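BtGH115A (Bacteroides thetaiotaomicron, PDB 5BY3) acts as a family GH115 4-O-methyl-alpha-glucuronidase with specificity for decorated arabinogalactans. Local coordinates at residues 593-597 with 616-620; 572-576 with 587-591. The contacts are given in a common frame with arbitrary orientation. Numbering follows the deposited sequence.

Contact 1 (593-597 with 616-620); sequences YDSIA and DFKPR
Phe617 is the hub of this 240 Å² contact between the helical segment 593-597 and the irregular segment 616-620. The backbones come nearest at Ala597 and Phe617, with CA atoms 7.3 Å apart. An Asx turn spans Asp616 to Lys618, with Asp616 OD1 accepting from Lys618 N at 2.8 Å, and sets Phe617 at its middle; Phe617 (phi/psi -81/-1°) is near-helical, and Lys618 (-123/45°) leaves that region. Phe617, with chi1 p (76°) and chi2 -91°, points its CA-to-CB bond toward the helix. Its CD2 meets Ile596 CG2 at 3.6 Å, its CZ lies 3.9 Å from Ala597 CB, and Ala597 N sits over one ring face. Tyr593, chi1 t, presents its face to the edge of Phe617 in an offset edge-to-face pair, centroids 5.6 Å apart and planes at 69°. Lys618, between wells at chi1 (-34°) and chi3 (92°) but t at chi2 and chi4, bends to carry NZ to the Tyr593 ring edge, where it donates to Tyr593 OH at 3.1 Å. This is aromatic packing of loop on helix, bordered by a polar bond. Helix 552-580 packs on the same helix 587-603, its Gln568 and Met569 touching Ile596 and its Lys572 touching Tyr593.

Contact 2 (572-576 with 587-591); sequences KLLYA and EKSDA
Segments 572-576 and 587-591 are both helical and run almost exactly antiparallel, at 174°, with their axes only 7.9 Å apart. They belong to consecutive helices, 552-580 and 587-603, joined by a short connection, so the contact lies near the closed end of a helical hairpin. Lys572 and Ser589 set the register, their CA atoms just 4.2 Å apart, a close approach consistent with the small side chain of Ser589, which has 80 Å² covered. With chi1 t, Ser589 OG donates to Lys572 O at 2.7 Å and also lies 3.8 Å from Ala576 CB. Lys572 O also receives a weak helical bond from Ala576 N at 3.3 Å, and so has two donors. Tyr575 (65 Å² covered) directs its CA-to-CB bond toward the second helix; with chi1 m and chi2 -35° its ring lies along Lys588, which has 54 Å² covered. Tyr575 CD2 approaches Lys588 CB at 3.4 Å, while Lys588 CD stands over the ring face, 4.1 Å from the centroid and 9° off the normal, a CH-pi contact. Leu530 of helix 523-543 also touches Tyr575. The chemistry is thus split: a serine-to-backbone hydrogen bond joins the helices at close range, and Lys588 meets the Tyr575 ring through its aliphatic chain, not its charge.

Contacts 1 and 2 share helix 587-603, and their centres are 13 Å apart. They touch where Tyr593 CB packs on Lys572 CD at 3.8 Å. Contact 2 pairs this helix with helix 552-580, and contact 1 brings in the loop that follows helix 587-603. That loop links them again: Lys572 NZ donates to the carbonyls of Val624 and Asn626, and the side chain of Lys618 touches Asn626. Contact 1 lies near the metal site: the side chain of Phe617 is about 10 Å from the nickel ion bound by Leu404 and Asp436, and Arg620 forms salt bridges with Asp402 and Glu506.

Contact 1 (593-597 with 616-620)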
loop_
_atom_site.group_PDB
_atom_site.type_symbol
_atom_site.label_atom_id
_atom_site.label_comp_id
_atom_site.label_asym_id
_atom_site.label_seq_id
_atom_site.Cartn_x
_atom_site.Cartn_y
_atom_site.Cartn_z
ATOM N N TYR A 593 -20.389 -8.705 -17.819
ATOM C CA TYR A 593 -19.461 -9.799 -17.583
ATOM C C TYR A 593 -18.555 -9.980 -18.814
ATOM O O TYR A 593 -17.332 -9.990 -18.667
ATOM C CB TYR A 593 -20.203 -11.113 -17.238
ATOM C CG TYR A 593 -19.264 -12.296 -17.045
ATOM C CD1 TYR A 593 -18.818 -13.063 -18.155
ATOM C CD2 TYR A 593 -18.812 -12.653 -15.771
ATOM C CE1 TYR A 593 -17.938 -14.129 -17.997
ATOM C CE2 TYR A 593 -17.946 -13.728 -15.589
ATOM C CZ TYR A 593 -17.509 -14.460 -16.702
ATOM O OH TYR A 593 -16.637 -15.513 -16.530
ATOM N N ASP A 594 -19.139 -10.091 -20.015
ATOM C CA ASP A 594 -18.353 -10.387 -21.228
ATOM C C ASP A 594 -17.345 -9.282 -21.460
ATOM O O ASP A 594 -16.199 -9.530 -21.861
ATOM C CB ASP A 594 -19.236 -10.624 -22.474
ATOM C CG ASP A 594 -19.997 -11.958 -22.419
ATOM O OD1 ASP A 594 -19.481 -12.914 -21.774
ATOM O OD2 ASP A 594 -21.122 -12.038 -23.011
ATOM N N SER A 595 -17.752 -8.072 -21.118
ATOM C CA SER A 595 -16.878 -6.924 -21.327
ATOM C C SER A 595 -15.585 -6.941 -20.445
ATOM O O SER A 595 -14.483 -6.665 -20.946
ATOM C CB SER A 595 -17.687 -5.631 -21.220
ATOM O OG SER A 595 -16.819 -4.529 -21.333
ATOM N N ILE A 596 -15.726 -7.331 -19.172
ATOM C CA ILE A 596 -14.601 -7.553 -18.229
ATOM C C ILE A 596 -13.620 -8.563 -18.836
ATOM O O ILE A 596 -12.423 -8.345 -18.825
ATOM C CB ILE A 596 -15.116 -8.073 -16.851
ATOM C CG1 ILE A 596 -16.064 -7.082 -16.199
ATOM C CG2 ILE A 596 -13.972 -8.334 -15.895
ATOM C CD1 ILE A 596 -17.062 -7.713 -15.231
ATOM N N ALA A 597 -14.164 -9.669 -19.367
ATOM C CA ALA A 597 -13.410 -10.701 -20.082
ATOM C C ALA A 597 -12.551 -10.101 -21.176
ATOM O O ALA A 597 -11.333 -10.308 -21.198
ATOM C CB ALA A 597 -14.379 -11.699 -20.690
ATOM N N ASP A 616 -6.003 -11.635 -13.846
ATOM C CA ASP A 616 -6.999 -12.686 -13.735
ATOM C C ASP A 616 -8.220 -12.034 -13.131
ATOM O O ASP A 616 -8.169 -11.564 -11.995
ATOM C CB ASP A 616 -6.467 -13.821 -12.849
ATOM C CG ASP A 616 -7.420 -14.978 -12.730
ATOM O OD1 ASP A 616 -8.629 -14.789 -12.950
ATOM O OD2 ASP A 616 -6.966 -16.106 -12.386
ATOM N N PHE A 617 -9.309 -11.981 -13.887
ATOM C CA PHE A 617 -10.486 -11.299 -13.394
ATOM C C PHE A 617 -11.341 -12.140 -12.420
ATOM O O PHE A 617 -12.366 -11.658 -11.912
ATOM C CB PHE A 617 -11.275 -10.627 -14.547
ATOM C CG PHE A 617 -12.110 -11.568 -15.422
ATOM C CD1 PHE A 617 -11.569 -12.147 -16.584
ATOM C CD2 PHE A 617 -13.469 -11.787 -15.145
ATOM C CE1 PHE A 617 -12.346 -12.971 -17.412
ATOM C CE2 PHE A 617 -14.250 -12.597 -15.988
ATOM C CZ PHE A 617 -13.689 -13.197 -17.120
ATOM N N LYS A 618 -10.904 -13.389 -12.172
ATOM C CA LYS A 618 -11.539 -14.326 -11.213
ATOM C C LYS A 618 -10.570 -14.830 -10.131
ATOM O O LYS A 618 -10.590 -16.028 -9.823
ATOM C CB LYS A 618 -12.201 -15.532 -11.917
ATOM C CG LYS A 618 -12.811 -15.212 -13.284
ATOM C CD LYS A 618 -13.620 -16.375 -13.863
ATOM C CE LYS A 618 -15.089 -16.262 -13.475
ATOM N NZ LYS A 618 -15.862 -17.348 -14.107
ATOM N N PRO A 619 -9.752 -13.920 -9.515
ATOM C CA PRO A 619 -8.754 -14.387 -8.528
ATOM C C PRO A 619 -9.412 -15.176 -7.406
ATOM O O PRO A 619 -10.454 -14.776 -6.889
ATOM C CB PRO A 619 -8.168 -13.084 -7.977
ATOM C CG PRO A 619 -9.221 -12.046 -8.214
ATOM C CD PRO A 619 -9.859 -12.441 -9.499
ATOM N N ARG A 620 -8.825 -16.326 -7.103
ATOM C CA ARG A 620 -9.333 -17.280 -6.131
ATOM C C ARG A 620 -10.751 -17.841 -6.450
ATOM O O ARG A 620 -11.358 -18.471 -5.609
ATOM C CB ARG A 620 -9.212 -16.668 -4.722
ATOM C CG ARG A 620 -8.908 -17.648 -3.600
ATOM C CD ARG A 620 -8.878 -16.939 -2.252
ATOM N NE ARG A 620 -9.648 -17.696 -1.282
ATOM C CZ ARG A 620 -10.457 -17.179 -0.370
ATOM N NH1 ARG A 620 -10.616 -15.877 -0.245
ATOM N NH2 ARG A 620 -11.094 -17.982 0.454
#

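Contact 2 (572-576 with 587-591)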
loop_
_atom_site.group_PDB
_atom_site.type_symbol
_atom_site.label_atom_id
_atom_site.label_comp_id
_atom_site.label_asym_id
_atom_site.label_seq_id
_atom_site.Cartn_x
_atom_site.Cartn_y
_atom_site.Cartn_z
ATOM N N LYS A 572 -22.385 -5.318 -14.018
ATOM C CA LYS A 572 -22.726 -6.738 -13.948
ATOM C C LYS A 572 -23.592 -7.021 -12.737
ATOM O O LYS A 572 -24.632 -7.717 -12.830
ATOM C CB LYS A 572 -21.468 -7.623 -13.895
ATOM C CG LYS A 572 -21.738 -9.151 -13.919
ATOM C CD LYS A 572 -20.478 -9.954 -13.602
ATOM C CE LYS A 572 -20.196 -10.057 -12.094
ATOM N NZ LYS A 572 -18.997 -10.889 -11.821
ATOM N N LEU A 573 -23.160 -6.467 -11.611
ATOM C CA LEU A 573 -23.804 -6.733 -10.340
ATOM C C LEU A 573 -25.007 -5.818 -10.114
ATOM O O LEU A 573 -26.003 -6.262 -9.547
ATOM C CB LEU A 573 -22.759 -6.725 -9.167
ATOM C CG LEU A 573 -21.882 -7.995 -9.283
ATOM C CD1 LEU A 573 -20.400 -7.783 -9.052
ATOM C CD2 LEU A 573 -22.419 -9.143 -8.449
ATOM N N LEU A 574 -24.946 -4.557 -10.553
ATOM C CA LEU A 574 -26.119 -3.704 -10.362
ATOM C C LEU A 574 -27.290 -4.003 -11.314
ATOM O O LEU A 574 -28.440 -3.991 -10.853
ATOM C CB LEU A 574 -25.764 -2.231 -10.318
ATOM C CG LEU A 574 -24.990 -1.908 -9.051
ATOM C CD1 LEU A 574 -24.606 -0.441 -9.077
ATOM C CD2 LEU A 574 -25.806 -2.234 -7.815
ATOM N N TYR A 575 -27.016 -4.285 -12.603
ATOM C CA TYR A 575 -28.082 -4.723 -13.527
ATOM C C TYR A 575 -28.688 -6.026 -13.030
ATOM O O TYR A 575 -29.888 -6.210 -13.089
ATOM C CB TYR A 575 -27.582 -4.955 -14.951
ATOM C CG TYR A 575 -27.095 -3.745 -15.746
ATOM C CD1 TYR A 575 -27.692 -2.487 -15.608
ATOM C CD2 TYR A 575 -26.070 -3.903 -16.712
ATOM C CE1 TYR A 575 -27.241 -1.398 -16.342
ATOM C CE2 TYR A 575 -25.620 -2.827 -17.471
ATOM C CZ TYR A 575 -26.205 -1.574 -17.291
ATOM O OH TYR A 575 -25.741 -0.507 -18.050
ATOM N N ALA A 576 -27.834 -6.923 -12.528
ATOM C CA ALA A 576 -28.272 -8.164 -11.909
ATOM C C ALA A 576 -29.268 -7.918 -10.767
ATOM O O ALA A 576 -30.278 -8.661 -10.640
ATOM C CB ALA A 576 -27.070 -8.950 -11.415
ATOM N N GLU A 587 -29.655 -10.017 -19.594
ATOM C CA GLU A 587 -28.660 -10.029 -20.646
ATOM C C GLU A 587 -27.645 -8.895 -20.499
ATOM O O GLU A 587 -26.492 -9.045 -20.887
ATOM C CB GLU A 587 -29.325 -10.035 -22.023
ATOM C CG GLU A 587 -29.590 -11.444 -22.565
ATOM C CD GLU A 587 -28.348 -12.156 -23.142
ATOM O OE1 GLU A 587 -28.393 -13.400 -23.300
ATOM O OE2 GLU A 587 -27.323 -11.498 -23.448
ATOM N N LYS A 588 -28.067 -7.781 -19.912
ATOM C CA LYS A 588 -27.156 -6.663 -19.666
ATOM C C LYS A 588 -26.056 -7.051 -18.657
ATOM O O LYS A 588 -24.896 -6.606 -18.780
ATOM C CB LYS A 588 -27.918 -5.445 -19.169
ATOM C CG LYS A 588 -28.813 -4.800 -20.204
ATOM C CD LYS A 588 -28.984 -3.338 -19.882
ATOM C CE LYS A 588 -28.998 -2.496 -21.158
ATOM N NZ LYS A 588 -29.466 -1.103 -20.891
ATOM N N SER A 589 -26.418 -7.916 -17.702
ATOM C CA SER A 589 -25.478 -8.405 -16.687
ATOM C C SER A 589 -24.425 -9.287 -17.306
ATOM O O SER A 589 -23.224 -9.127 -17.029
ATOM C CB SER A 589 -26.204 -9.152 -15.583
ATOM O OG SER A 589 -25.271 -9.665 -14.662
ATOM N N ASP A 590 -24.882 -10.208 -18.153
ATOM C CA ASP A 590 -23.994 -11.074 -18.917
ATOM C C ASP A 590 -23.100 -10.272 -19.857
ATOM O O ASP A 590 -21.906 -10.550 -19.952
ATOM C CB ASP A 590 -24.771 -12.189 -19.637
ATOM C CG ASP A 590 -25.234 -13.333 -18.678
ATOM O OD1 ASP A 590 -24.570 -13.615 -17.648
ATOM O OD2 ASP A 590 -26.265 -13.976 -18.971
ATOM N N ALA A 591 -23.651 -9.259 -20.513
ATOM C CA ALA A 591 -22.850 -8.458 -21.437
ATOM C C ALA A 591 -21.684 -7.754 -20.706
ATOM O O ALA A 591 -20.526 -7.759 -21.184
ATOM C CB ALA A 591 -23.718 -7.463 -22.215
#